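Local coordinates for protein peptide methionine sulfoxide reductase MsrA (PDB 5FA9) that probably repairs oxidised proteins, reducing both S and R forms of methionine sulfoxide back to methionine with thioredoxin as reductant, as a fusion of MsrA and MsrB, at residues A192-F197 with S285-A290; S186-K191 with G264-G269; Y226-G231 with G281-I286; E16-Q21 with L69-R74. The protein carries 2 engineered substitutions. All coordinates share one frame; numbering follows the deposited sequence.

Contact 1: residues A192-F197 with S285-A290. Engineered in segment 285-290: Ser285 (natural residue Cys).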
loop_
_atom_site.group_PDB
_atom_site.type_symbol
_atom_site.label_atom_id
_atom_site.label_comp_id
_atom_site.label_asym_id
_atom_site.label_seq_id
_atom_site.Cartn_x
_atom_site.Cartn_y
_atom_site.Cartn_z
ATOM N N ALA B 192 28.892 -20.892 11.861
ATOM C CA ALA B 192 29.867 -20.908 10.777
ATOM C C ALA B 192 29.215 -20.522 9.455
ATOM O O ALA B 192 27.991 -20.434 9.356
ATOM C CB ALA B 192 30.522 -22.274 10.666
ATOM N N THR B 193 30.043 -20.294 8.442
ATOM C CA THR B 193 29.549 -19.943 7.117
ATOM C C THR B 193 30.217 -20.800 6.050
ATOM O O THR B 193 31.437 -20.764 5.889
ATOM C CB THR B 193 29.787 -18.454 6.798
ATOM O OG1 THR B 193 29.023 -17.642 7.696
ATOM C CG2 THR B 193 29.377 -18.141 5.366
ATOM N N GLU B 194 29.410 -21.573 5.330
ATOM C CA GLU B 194 29.914 -22.418 4.256
ATOM C C GLU B 194 30.557 -21.554 3.175
ATOM O O GLU B 194 30.147 -20.413 2.963
ATOM C CB GLU B 194 28.782 -23.264 3.668
ATOM C CG GLU B 194 27.743 -22.456 2.902
ATOM C CD GLU B 194 26.534 -23.278 2.495
ATOM O OE1 GLU B 194 26.356 -24.390 3.035
ATOM O OE2 GLU B 194 25.756 -22.806 1.639
ATOM N N ARG B 195 31.567 -22.092 2.499
ATOM C CA ARG B 195 32.237 -21.339 1.448
ATOM C C ARG B 195 31.303 -21.196 0.252
ATOM O O ARG B 195 30.523 -22.102 -0.040
ATOM C CB ARG B 195 33.555 -22.001 1.035
ATOM C CG ARG B 195 34.206 -22.837 2.126
ATOM C CD ARG B 195 35.543 -23.413 1.680
ATOM N NE ARG B 195 35.551 -23.842 0.284
ATOM C CZ ARG B 195 36.241 -23.232 -0.675
ATOM N NH1 ARG B 195 36.974 -22.164 -0.390
ATOM N NH2 ARG B 195 36.197 -23.688 -1.917
ATOM N N PRO B 196 31.363 -20.037 -0.426
ATOM C CA PRO B 196 30.497 -19.707 -1.564
ATOM C C PRO B 196 30.486 -20.770 -2.664
ATOM O O PRO B 196 31.512 -21.404 -2.915
ATOM C CB PRO B 196 31.095 -18.402 -2.091
ATOM C CG PRO B 196 31.769 -17.791 -0.927
ATOM C CD PRO B 196 32.243 -18.915 -0.055
ATOM N N PHE B 197 29.323 -20.959 -3.285
ATOM C CA PHE B 197 29.150 -21.842 -4.441
ATOM C C PHE B 197 29.432 -23.316 -4.141
ATOM O O PHE B 197 29.594 -24.118 -5.061
ATOM C CB PHE B 197 30.040 -21.381 -5.604
ATOM C CG PHE B 197 29.841 -19.942 -5.991
ATOM C CD1 PHE B 197 28.831 -19.575 -6.864
ATOM C CD2 PHE B 197 30.673 -18.955 -5.487
ATOM C CE1 PHE B 197 28.650 -18.251 -7.221
ATOM C CE2 PHE B 197 30.496 -17.631 -5.838
ATOM C CZ PHE B 197 29.484 -17.278 -6.707
ATOM N N SER B 285 20.389 -14.268 2.813
ATOM C CA SER B 285 21.511 -15.130 2.465
ATOM C C SER B 285 21.609 -16.271 3.469
ATOM O O SER B 285 21.961 -16.062 4.629
ATOM C CB SER B 285 22.815 -14.334 2.422
ATOM O OG SER B 285 23.839 -15.066 1.771
ATOM N N ILE B 286 21.289 -17.479 3.016
ATOM C CA ILE B 286 21.187 -18.630 3.906
ATOM C C ILE B 286 22.115 -19.758 3.472
ATOM O O ILE B 286 22.176 -20.102 2.292
ATOM C CB ILE B 286 19.739 -19.163 3.966
ATOM C CG1 ILE B 286 18.761 -18.027 4.275
ATOM C CG2 ILE B 286 19.615 -20.279 4.993
ATOM C CD1 ILE B 286 18.988 -17.374 5.621
ATOM N N ASN B 287 22.841 -20.325 4.430
ATOM C CA ASN B 287 23.685 -21.482 4.162
ATOM C C ASN B 287 22.845 -22.692 3.767
ATOM O O ASN B 287 21.886 -23.042 4.456
ATOM C CB ASN B 287 24.544 -21.819 5.384
ATOM C CG ASN B 287 25.467 -20.682 5.780
ATOM O OD1 ASN B 287 26.528 -20.492 5.186
ATOM N ND2 ASN B 287 25.069 -19.924 6.795
ATOM N N GLY B 288 23.202 -23.319 2.651
ATOM C CA GLY B 288 22.520 -24.515 2.195
ATOM C C GLY B 288 22.615 -25.659 3.186
ATOM O O GLY B 288 21.704 -26.481 3.289
ATOM N N ALA B 289 23.724 -25.707 3.918
ATOM C CA ALA B 289 23.959 -26.748 4.913
ATOM C C ALA B 289 22.932 -26.701 6.042
ATOM O O ALA B 289 22.713 -27.695 6.735
ATOM C CB ALA B 289 25.367 -26.629 5.476
ATOM N N ALA B 290 22.312 -25.540 6.226
ATOM C CA ALA B 290 21.313 -25.362 7.273
ATOM C C ALA B 290 19.918 -25.752 6.793
ATOM O O ALA B 290 18.965 -25.757 7.572
ATOM C CB ALA B 290 21.318 -23.922 7.765
HETATM O O HOH W 1 26.327 -17.648 8.040
#
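Glu194 and Asn287 bring the two backbones closest, their CA atoms 6.3 Å apart, where the irregular loop 192-197 passes the turn at which strand 283-286 runs into the 3-10 segment 288-290. The two side chains run antiparallel alongside one another, with carboxylate and amide planes 87° apart. Each reaches the other's backbone: Asn287 OD1 accepts Glu194 N at 3.1 Å, the donor lying above the carbonyl plane, while the carboxylate of Glu194 spans two successive amides. Gly288 N meets OE2 at 2.8 Å from above the carboxylate plane, and Ala289 N meets OE1 at 3.1 Å on the syn side. Glu194 CG sits between the backbone N and carbonyl carbon (chi1 69°), and the chain beyond it is extended, which gives glutamate the length to reach this turn. The small Ala289 lets its CB rest 3.5 Å from OE1. Asn287 ND2 donates to Leu268 O of the adjoining strand and to a water that also bonds Thr193 OG1. An amide, with acceptor and donor on one group, suits this bridging place. Two N-H groups at the start of the 3-10 segment thus grip the buried carboxylate, which probably favours its ionised form.

Contact 2: residues S186-K191 with G264-G269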
loop_
_atom_site.group_PDB
_atom_site.type_symbol
_atom_site.label_atom_id
_atom_site.label_comp_id
_atom_site.label_asym_id
_atom_site.label_seq_id
_atom_site.Cartn_x
_atom_site.Cartn_y
_atom_site.Cartn_z
ATOM N N SER B 186 28.492 -27.152 12.205
ATOM C CA SER B 186 29.259 -25.916 12.306
ATOM C C SER B 186 28.412 -24.690 11.978
ATOM O O SER B 186 28.426 -23.704 12.712
ATOM C CB SER B 186 30.477 -25.968 11.382
ATOM O OG SER B 186 31.518 -26.739 11.956
ATOM N N VAL B 187 27.679 -24.756 10.873
ATOM C CA VAL B 187 26.843 -23.640 10.444
ATOM C C VAL B 187 25.718 -23.353 11.436
ATOM O O VAL B 187 25.531 -22.214 11.863
ATOM C CB VAL B 187 26.233 -23.900 9.051
ATOM C CG1 VAL B 187 25.085 -22.940 8.780
ATOM C CG2 VAL B 187 27.301 -23.785 7.971
ATOM N N THR B 188 24.982 -24.393 11.811
ATOM C CA THR B 188 23.778 -24.225 12.618
ATOM C C THR B 188 24.058 -24.022 14.106
ATOM O O THR B 188 23.349 -23.271 14.775
ATOM C CB THR B 188 22.835 -25.435 12.462
ATOM O OG1 THR B 188 23.522 -26.632 12.847
ATOM C CG2 THR B 188 22.370 -25.563 11.019
ATOM N N GLN B 189 25.089 -24.684 14.623
ATOM C CA GLN B 189 25.350 -24.660 16.060
ATOM C C GLN B 189 26.541 -23.786 16.448
ATOM O O GLN B 189 26.700 -23.434 17.616
ATOM C CB GLN B 189 25.568 -26.083 16.578
ATOM C CG GLN B 189 24.445 -27.048 16.235
ATOM C CD GLN B 189 23.085 -26.532 16.663
ATOM O OE1 GLN B 189 22.862 -26.232 17.835
ATOM N NE2 GLN B 189 22.167 -26.428 15.710
ATOM N N GLU B 190 27.375 -23.436 15.473
ATOM C CA GLU B 190 28.566 -22.641 15.755
ATOM C C GLU B 190 28.631 -21.379 14.899
ATOM O O GLU B 190 29.678 -20.740 14.807
ATOM C CB GLU B 190 29.827 -23.482 15.538
ATOM C CG GLU B 190 29.896 -24.733 16.398
ATOM C CD GLU B 190 31.054 -25.635 16.021
ATOM O OE1 GLU B 190 31.676 -25.395 14.965
ATOM O OE2 GLU B 190 31.343 -26.585 16.780
ATOM N N LYS B 191 27.505 -21.037 14.274
ATOM C CA LYS B 191 27.378 -19.831 13.451
ATOM C C LYS B 191 28.413 -19.745 12.331
ATOM O O LYS B 191 28.770 -18.649 11.897
ATOM C CB LYS B 191 27.482 -18.573 14.320
ATOM C CG LYS B 191 26.571 -18.554 15.531
ATOM C CD LYS B 191 26.686 -17.226 16.261
ATOM C CE LYS B 191 26.306 -17.356 17.726
ATOM N NZ LYS B 191 26.800 -16.198 18.522
ATOM N N GLY B 264 13.965 -23.575 16.162
ATOM C CA GLY B 264 15.273 -24.166 16.380
ATOM C C GLY B 264 16.208 -23.304 17.210
ATOM O O GLY B 264 16.661 -23.714 18.279
ATOM N N GLY B 265 16.491 -22.105 16.715
ATOM C CA GLY B 265 17.499 -21.251 17.316
ATOM C C GLY B 265 18.791 -21.377 16.536
ATOM O O GLY B 265 19.764 -20.669 16.791
ATOM N N ALA B 266 18.787 -22.291 15.571
ATOM C CA ALA B 266 19.961 -22.569 14.755
ATOM C C ALA B 266 20.306 -21.399 13.842
ATOM O O ALA B 266 19.421 -20.724 13.315
ATOM C CB ALA B 266 19.741 -23.830 13.933
ATOM N N HIS B 267 21.602 -21.164 13.663
ATOM C CA HIS B 267 22.079 -20.123 12.763
ATOM C C HIS B 267 21.801 -20.496 11.311
ATOM O O HIS B 267 22.086 -21.614 10.882
ATOM C CB HIS B 267 23.575 -19.879 12.968
ATOM C CG HIS B 267 24.191 -18.997 11.926
ATOM N ND1 HIS B 267 24.001 -17.634 11.897
ATOM C CD2 HIS B 267 24.994 -19.289 10.876
ATOM C CE1 HIS B 267 24.660 -17.120 10.873
ATOM N NE2 HIS B 267 25.271 -18.104 10.237
ATOM N N LEU B 268 21.245 -19.553 10.558
ATOM C CA LEU B 268 20.898 -19.797 9.164
ATOM C C LEU B 268 21.757 -18.961 8.222
ATOM O O LEU B 268 22.226 -19.450 7.194
ATOM C CB LEU B 268 19.418 -19.502 8.925
ATOM C CG LEU B 268 18.441 -20.263 9.824
ATOM C CD1 LEU B 268 17.011 -19.864 9.512
ATOM C CD2 LEU B 268 18.630 -21.765 9.676
ATOM N N GLY B 269 21.960 -17.697 8.582
ATOM C CA GLY B 269 22.755 -16.794 7.772
ATOM C C GLY B 269 22.490 -15.342 8.110
ATOM O O GLY B 269 22.310 -14.992 9.276
#
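The imidazole of His267 is sandwiched between Lys191 on one face and the backbone of its own strand on the other. Lys191 CB forms a CH-pi contact 4.3 Å from the ring centroid, 17° off the normal. Across the ring, Gly269 N stands 3.6 Å above the plane, displaced toward the rim. At the edge, in plane, Val187 O approaches CD2 at 3.1 Å. A chi1 of 170° sets CG anti to the backbone N, and the ring lies beside the end of helix 182-190; its ND1 is hydrogen-bonded to Glu258 on the next strand. This is where the helix packs against strand 267-272 in the antiparallel sheet of the MsrB (SelR) domain. The strand carries a classic beta bulge there: two residues, Leu268 and Gly269, lie opposite one, Val259. The backbone angles of Gly269 leave no room for a side chain beside the carbonyl before it, so glycine fits. Lys191, the first residue to leave the helix, has positive phi, and its CA lies 3.6 Å from His267 CD2. One hydrogen bond joins the backbones: His267 N donates to Thr188 O at 3.0 Å, nearly straight at 161°. Beside it Thr188 CB packs 3.8 Å from Ala266 CB, the compact alanine allowing helix and strand to close up. Thr188 OG1 is bonded to Gln184 O and accepts a hydrogen bond from Gln189 NE2.

Contact 3: residues Y226-G231 with G281-I286. Engineered in segment 281-286: Ser285 (natural residue Cys).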
loop_
_atom_site.group_PDB
_atom_site.type_symbol
_atom_site.label_atom_id
_atom_site.label_comp_id
_atom_site.label_asym_id
_atom_site.label_seq_id
_atom_site.Cartn_x
_atom_site.Cartn_y
_atom_site.Cartn_z
ATOM N N TYR B 226 16.043 -16.890 -5.501
ATOM C CA TYR B 226 16.613 -16.266 -6.690
ATOM C C TYR B 226 18.140 -16.304 -6.650
ATOM O O TYR B 226 18.735 -16.599 -5.613
ATOM C CB TYR B 226 16.125 -14.822 -6.827
ATOM C CG TYR B 226 16.811 -13.845 -5.899
ATOM C CD1 TYR B 226 16.474 -13.777 -4.553
ATOM C CD2 TYR B 226 17.791 -12.983 -6.372
ATOM C CE1 TYR B 226 17.099 -12.883 -3.705
ATOM C CE2 TYR B 226 18.421 -12.088 -5.533
ATOM C CZ TYR B 226 18.073 -12.041 -4.202
ATOM O OH TYR B 226 18.700 -11.146 -3.367
ATOM N N ASP B 227 18.767 -16.005 -7.783
ATOM C CA ASP B 227 20.223 -16.028 -7.883
ATOM C C ASP B 227 20.811 -14.650 -7.594
ATOM O O ASP B 227 20.727 -13.742 -8.423
ATOM C CB ASP B 227 20.657 -16.507 -9.272
ATOM C CG ASP B 227 22.105 -16.971 -9.309
ATOM O OD1 ASP B 227 22.940 -16.413 -8.567
ATOM O OD2 ASP B 227 22.410 -17.899 -10.088
ATOM N N ALA B 228 21.406 -14.500 -6.415
ATOM C CA ALA B 228 22.044 -13.246 -6.036
ATOM C C ALA B 228 23.478 -13.189 -6.553
ATOM O O ALA B 228 24.095 -12.125 -6.585
ATOM C CB ALA B 228 22.016 -13.073 -4.525
ATOM N N GLY B 229 24.000 -14.343 -6.957
ATOM C CA GLY B 229 25.340 -14.424 -7.511
ATOM C C GLY B 229 26.440 -14.332 -6.471
ATOM O O GLY B 229 27.606 -14.138 -6.810
ATOM N N CYS B 230 26.073 -14.472 -5.200
ATOM C CA CYS B 230 27.042 -14.356 -4.116
ATOM C C CYS B 230 27.496 -15.720 -3.599
ATOM O O CYS B 230 28.303 -15.803 -2.674
ATOM C CB CYS B 230 26.459 -13.529 -2.969
ATOM S SG CYS B 230 26.098 -11.811 -3.405
ATOM N N GLY B 231 26.976 -16.784 -4.200
ATOM C CA GLY B 231 27.415 -18.130 -3.874
ATOM C C GLY B 231 26.598 -18.843 -2.812
ATOM O O GLY B 231 26.875 -19.997 -2.486
ATOM N N GLY B 281 13.036 -5.863 -1.667
ATOM C CA GLY B 281 14.385 -5.354 -1.502
ATOM C C GLY B 281 15.195 -6.090 -0.453
ATOM O O GLY B 281 16.279 -5.645 -0.074
ATOM N N LEU B 282 14.674 -7.216 0.020
ATOM C CA LEU B 282 15.368 -8.010 1.028
ATOM C C LEU B 282 16.110 -9.188 0.407
ATOM O O LEU B 282 15.577 -9.886 -0.455
ATOM C CB LEU B 282 14.381 -8.520 2.080
ATOM C CG LEU B 282 13.628 -7.467 2.893
ATOM C CD1 LEU B 282 12.451 -8.097 3.624
ATOM C CD2 LEU B 282 14.565 -6.779 3.871
ATOM N N ARG B 283 17.343 -9.404 0.855
ATOM C CA ARG B 283 18.111 -10.571 0.439
ATOM C C ARG B 283 18.461 -11.445 1.637
ATOM O O ARG B 283 19.326 -11.097 2.442
ATOM C CB ARG B 283 19.387 -10.153 -0.295
ATOM C CG ARG B 283 20.308 -11.320 -0.637
ATOM C CD ARG B 283 21.456 -10.888 -1.537
ATOM N NE ARG B 283 22.342 -9.928 -0.886
ATOM C CZ ARG B 283 23.537 -10.234 -0.391
ATOM N NH1 ARG B 283 23.994 -11.477 -0.471
ATOM N NH2 ARG B 283 24.278 -9.296 0.183
ATOM N N TYR B 284 17.776 -12.577 1.755
ATOM C CA TYR B 284 18.077 -13.537 2.805
ATOM C C TYR B 284 19.167 -14.496 2.344
ATOM O O TYR B 284 18.906 -15.421 1.576
ATOM C CB TYR B 284 16.822 -14.313 3.208
ATOM C CG TYR B 284 15.821 -13.502 4.000
ATOM C CD1 TYR B 284 14.923 -12.654 3.363
ATOM C CD2 TYR B 284 15.773 -13.584 5.386
ATOM C CE1 TYR B 284 14.006 -11.911 4.085
ATOM C CE2 TYR B 284 14.860 -12.845 6.114
ATOM C CZ TYR B 284 13.980 -12.011 5.459
ATOM O OH TYR B 284 13.071 -11.275 6.183
ATOM N N SER B 285 20.389 -14.268 2.813
ATOM C CA SER B 285 21.511 -15.130 2.465
ATOM C C SER B 285 21.609 -16.271 3.469
ATOM O O SER B 285 21.961 -16.062 4.629
ATOM C CB SER B 285 22.815 -14.334 2.422
ATOM O OG SER B 285 23.839 -15.066 1.771
ATOM N N ILE B 286 21.289 -17.479 3.016
ATOM C CA ILE B 286 21.187 -18.630 3.906
ATOM C C ILE B 286 22.115 -19.758 3.472
ATOM O O ILE B 286 22.176 -20.102 2.292
ATOM C CB ILE B 286 19.739 -19.163 3.966
ATOM C CG1 ILE B 286 18.761 -18.027 4.275
ATOM C CG2 ILE B 286 19.615 -20.279 4.993
ATOM C CD1 ILE B 286 18.988 -17.374 5.621
#
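Tyr226 meets Arg283 with its hydroxyl, at one border of the antiparallel sheet of the MsrB (SelR, beta-tent) domain, where the loop leaving strand 225-226 passes strand 283-286. Arg283 opens the RYCxN motif of MsrB enzymes, which runs to Asn287 just past the strand; its cysteine is replaced here by the engineered Ser285. Tyr226 OH comes against the aliphatic stem of Arg283, 3.2 Å from CG and 3.3 Å from both CB and CD, and the two side chains cross at about a right angle. A long, rigid phenol can reach past the intervening strand 234-235 to Arg283, and Tyr226 also touches Thr236 and Pro276. Asp227 helps shape the loop: OD2 forms a salt bridge with Lys203, and OD1 takes a weak hydrogen bond from Gly229 N. Next, Ala228 packs its CB 3.7 Å from Arg283 CD, a methyl being enough to meet the methylene stem. Gly229 has positive phi, which glycine adopts easily; Cys230 follows, near the guanidinium. Arg283 extends as far as CD and then bends, chi3 of 64° placing NE; that nitrogen forms a salt bridge with Asp274. Arginine therefore serves twice, its methylenes meeting both the phenol oxygen and the Ala228 methyl, its head pairing with Asp274. Cys230 reaches that head obliquely, SG standing 3.6 Å from Arg283 NH1.

Contact 4: residues E16-Q21 with L69-R74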
loop_
_atom_site.group_PDB
_atom_site.type_symbol
_atom_site.label_atom_id
_atom_site.label_comp_id
_atom_site.label_asym_id
_atom_site.label_seq_id
_atom_site.Cartn_x
_atom_site.Cartn_y
_atom_site.Cartn_z
ATOM N N GLU B 16 -9.984 -7.645 13.804
ATOM C CA GLU B 16 -8.963 -6.605 13.792
ATOM C C GLU B 16 -7.948 -6.835 14.906
ATOM O O GLU B 16 -6.747 -6.651 14.709
ATOM C CB GLU B 16 -9.589 -5.216 13.936
ATOM C CG GLU B 16 -8.572 -4.087 13.861
ATOM C CD GLU B 16 -9.193 -2.716 14.032
ATOM O OE1 GLU B 16 -10.151 -2.589 14.822
ATOM O OE2 GLU B 16 -8.719 -1.763 13.376
ATOM N N GLY B 17 -8.441 -7.234 16.074
ATOM C CA GLY B 17 -7.589 -7.506 17.218
ATOM C C GLY B 17 -6.576 -8.601 16.944
ATOM O O GLY B 17 -5.472 -8.591 17.488
ATOM N N TYR B 18 -6.957 -9.550 16.097
ATOM C CA TYR B 18 -6.073 -10.646 15.724
ATOM C C TYR B 18 -5.021 -10.200 14.712
ATOM O O TYR B 18 -3.822 -10.326 14.955
ATOM C CB TYR B 18 -6.880 -11.818 15.160
ATOM C CG TYR B 18 -6.045 -13.035 14.825
ATOM C CD1 TYR B 18 -5.793 -14.011 15.779
ATOM C CD2 TYR B 18 -5.513 -13.208 13.553
ATOM C CE1 TYR B 18 -5.030 -15.124 15.479
ATOM C CE2 TYR B 18 -4.749 -14.317 13.243
ATOM C CZ TYR B 18 -4.512 -15.271 14.209
ATOM O OH TYR B 18 -3.752 -16.377 13.903
ATOM N N PHE B 19 -5.482 -9.680 13.578
ATOM C CA PHE B 19 -4.598 -9.364 12.460
ATOM C C PHE B 19 -3.639 -8.211 12.745
ATOM O O PHE B 19 -2.604 -8.087 12.091
ATOM C CB PHE B 19 -5.423 -9.049 11.209
ATOM C CG PHE B 19 -5.896 -10.270 10.476
ATOM C CD1 PHE B 19 -5.068 -10.913 9.571
ATOM C CD2 PHE B 19 -7.167 -10.777 10.692
ATOM C CE1 PHE B 19 -5.497 -12.040 8.896
ATOM C CE2 PHE B 19 -7.603 -11.902 10.020
ATOM C CZ PHE B 19 -6.765 -12.535 9.121
ATOM N N ARG B 20 -3.977 -7.372 13.718
ATOM C CA ARG B 20 -3.110 -6.255 14.081
ATOM C C ARG B 20 -1.830 -6.746 14.754
ATOM O O ARG B 20 -0.850 -6.009 14.856
ATOM C CB ARG B 20 -3.845 -5.274 14.997
ATOM C CG ARG B 20 -4.030 -5.763 16.423
ATOM C CD ARG B 20 -4.920 -4.818 17.217
ATOM N NE ARG B 20 -4.431 -3.442 17.183
ATOM C CZ ARG B 20 -3.472 -2.969 17.972
ATOM N NH1 ARG B 20 -2.889 -3.760 18.861
ATOM N NH2 ARG B 20 -3.093 -1.701 17.870
ATOM N N GLN B 21 -1.843 -7.997 15.206
ATOM C CA GLN B 21 -0.702 -8.580 15.902
ATOM C C GLN B 21 0.235 -9.312 14.947
ATOM O O GLN B 21 1.287 -9.804 15.355
ATOM C CB GLN B 21 -1.175 -9.542 16.991
ATOM C CG GLN B 21 -2.010 -8.897 18.078
ATOM C CD GLN B 21 -2.418 -9.884 19.151
ATOM O OE1 GLN B 21 -1.612 -10.262 20.000
ATOM N NE2 GLN B 21 -3.674 -10.313 19.114
ATOM N N LEU B 69 -4.435 -15.480 4.490
ATOM C CA LEU B 69 -5.621 -16.300 4.291
ATOM C C LEU B 69 -5.576 -17.521 5.202
ATOM O O LEU B 69 -6.614 -18.042 5.610
ATOM C CB LEU B 69 -5.749 -16.721 2.828
ATOM C CG LEU B 69 -6.057 -15.585 1.850
ATOM C CD1 LEU B 69 -6.203 -16.112 0.432
ATOM C CD2 LEU B 69 -7.308 -14.834 2.281
ATOM N N ALA B 70 -4.366 -17.974 5.516
ATOM C CA ALA B 70 -4.184 -19.077 6.451
ATOM C C ALA B 70 -4.631 -18.658 7.849
ATOM O O ALA B 70 -5.318 -19.410 8.540
ATOM C CB ALA B 70 -2.734 -19.537 6.466
ATOM N N HIS B 71 -4.233 -17.457 8.259
ATOM C CA HIS B 71 -4.677 -16.890 9.528
ATOM C C HIS B 71 -6.190 -16.723 9.543
ATOM O O HIS B 71 -6.846 -16.994 10.549
ATOM C CB HIS B 71 -4.007 -15.538 9.793
ATOM C CG HIS B 71 -2.577 -15.642 10.224
ATOM N ND1 HIS B 71 -2.205 -16.116 11.463
ATOM C CD2 HIS B 71 -1.428 -15.318 9.585
ATOM C CE1 HIS B 71 -0.888 -16.087 11.566
ATOM N NE2 HIS B 71 -0.392 -15.608 10.439
ATOM N N TYR B 72 -6.732 -16.264 8.420
ATOM C CA TYR B 72 -8.162 -16.010 8.294
ATOM C C TYR B 72 -8.986 -17.276 8.514
ATOM O O TYR B 72 -9.938 -17.275 9.296
ATOM C CB TYR B 72 -8.472 -15.409 6.921
ATOM C CG TYR B 72 -9.948 -15.288 6.621
ATOM C CD1 TYR B 72 -10.738 -14.359 7.285
ATOM C CD2 TYR B 72 -10.549 -16.093 5.661
ATOM C CE1 TYR B 72 -12.087 -14.243 7.013
ATOM C CE2 TYR B 72 -11.897 -15.982 5.380
ATOM C CZ TYR B 72 -12.662 -15.056 6.059
ATOM O OH TYR B 72 -14.005 -14.943 5.784
ATOM N N PHE B 73 -8.614 -18.352 7.830
ATOM C CA PHE B 73 -9.323 -19.621 7.956
ATOM C C PHE B 73 -9.108 -20.250 9.331
ATOM O O PHE B 73 -9.897 -21.085 9.772
ATOM C CB PHE B 73 -8.886 -20.593 6.859
ATOM C CG PHE B 73 -9.640 -20.429 5.568
ATOM C CD1 PHE B 73 -9.184 -19.564 4.587
ATOM C CD2 PHE B 73 -10.808 -21.138 5.338
ATOM C CE1 PHE B 73 -9.877 -19.410 3.400
ATOM C CE2 PHE B 73 -11.505 -20.990 4.153
ATOM C CZ PHE B 73 -11.039 -20.125 3.183
ATOM N N ARG B 74 -8.036 -19.844 10.002
ATOM C CA ARG B 74 -7.718 -20.364 11.327
ATOM C C ARG B 74 -8.703 -19.859 12.380
ATOM O O ARG B 74 -9.029 -20.570 13.331
ATOM C CB ARG B 74 -6.290 -19.978 11.718
ATOM C CG ARG B 74 -5.928 -20.283 13.162
ATOM C CD ARG B 74 -4.697 -19.507 13.590
ATOM N NE ARG B 74 -4.104 -20.040 14.812
ATOM C CZ ARG B 74 -2.992 -19.568 15.368
ATOM N NH1 ARG B 74 -2.350 -18.551 14.808
ATOM N NH2 ARG B 74 -2.520 -20.113 16.480
#
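Tyr18 on helix 12-19 reaches over to His71 and Arg74 on helix 65-74, two helices that pack beside strand 2-8 in the mixed-sheet MsrA domain. The side chain of Tyr18 is about 11 Å from that of Ser11, the predicted active-site position, where the natural residue has been changed in this structure. The phenol oxygen has two polar partners across the contact. Tyr18 OH and His71 ND1 lie 2.9 Å apart in a hydrogen bond that either could donate, with each partner at the edge of the other's ring. Arg74 NH1 gives the same oxygen a second bond, at 2.7 Å but weak because the angle at the hydrogen is only 124°. Arg74, extended from CG to NE, is long enough to bring its guanidinium to the hydroxyl; ring and guanidinium planes are 89° apart. The other nitrogen of the imidazole, NE2, is bonded to Glu67 one helical turn earlier, so histidine, with a nitrogen on each side, links the tyrosine to an acid. Polar groups nearby are also supplied: Tyr72 OH bonds to Ala8 O, and at the end of helix 12-19 Gln21 NE2 donates to Gly17 O and is bonded to Leu155 O. Beside these polar groups, Phe19 makes the apolar part of the contact. It also touches Leu7 and Ile56 of the sheet, and its large flat ring reaches helix 65-74, CE1 lying 3.9 Å from His71 CB and CZ 4.0 Å from Tyr72 CB.

From the N terminus, contact 4 comes first and joins two helices inside the MsrA part, closing a loop that contains strands 25-33 and 51-59. It is complete before the others open and lies on the opposite side of the chain's centre, its nearest atoms about 15 to 20 Å from theirs. In the MsrB part, contact 2 opens at 186-191, contact 1 at 192-197 and contact 3 at 226-231. Contact 2 closes at 264-269, crossing the other two, which both end on strand 283-286 and share Ser285 and Ile286. Together these three tie helix 182-190 and two loops to neighbouring strands of one antiparallel sheet.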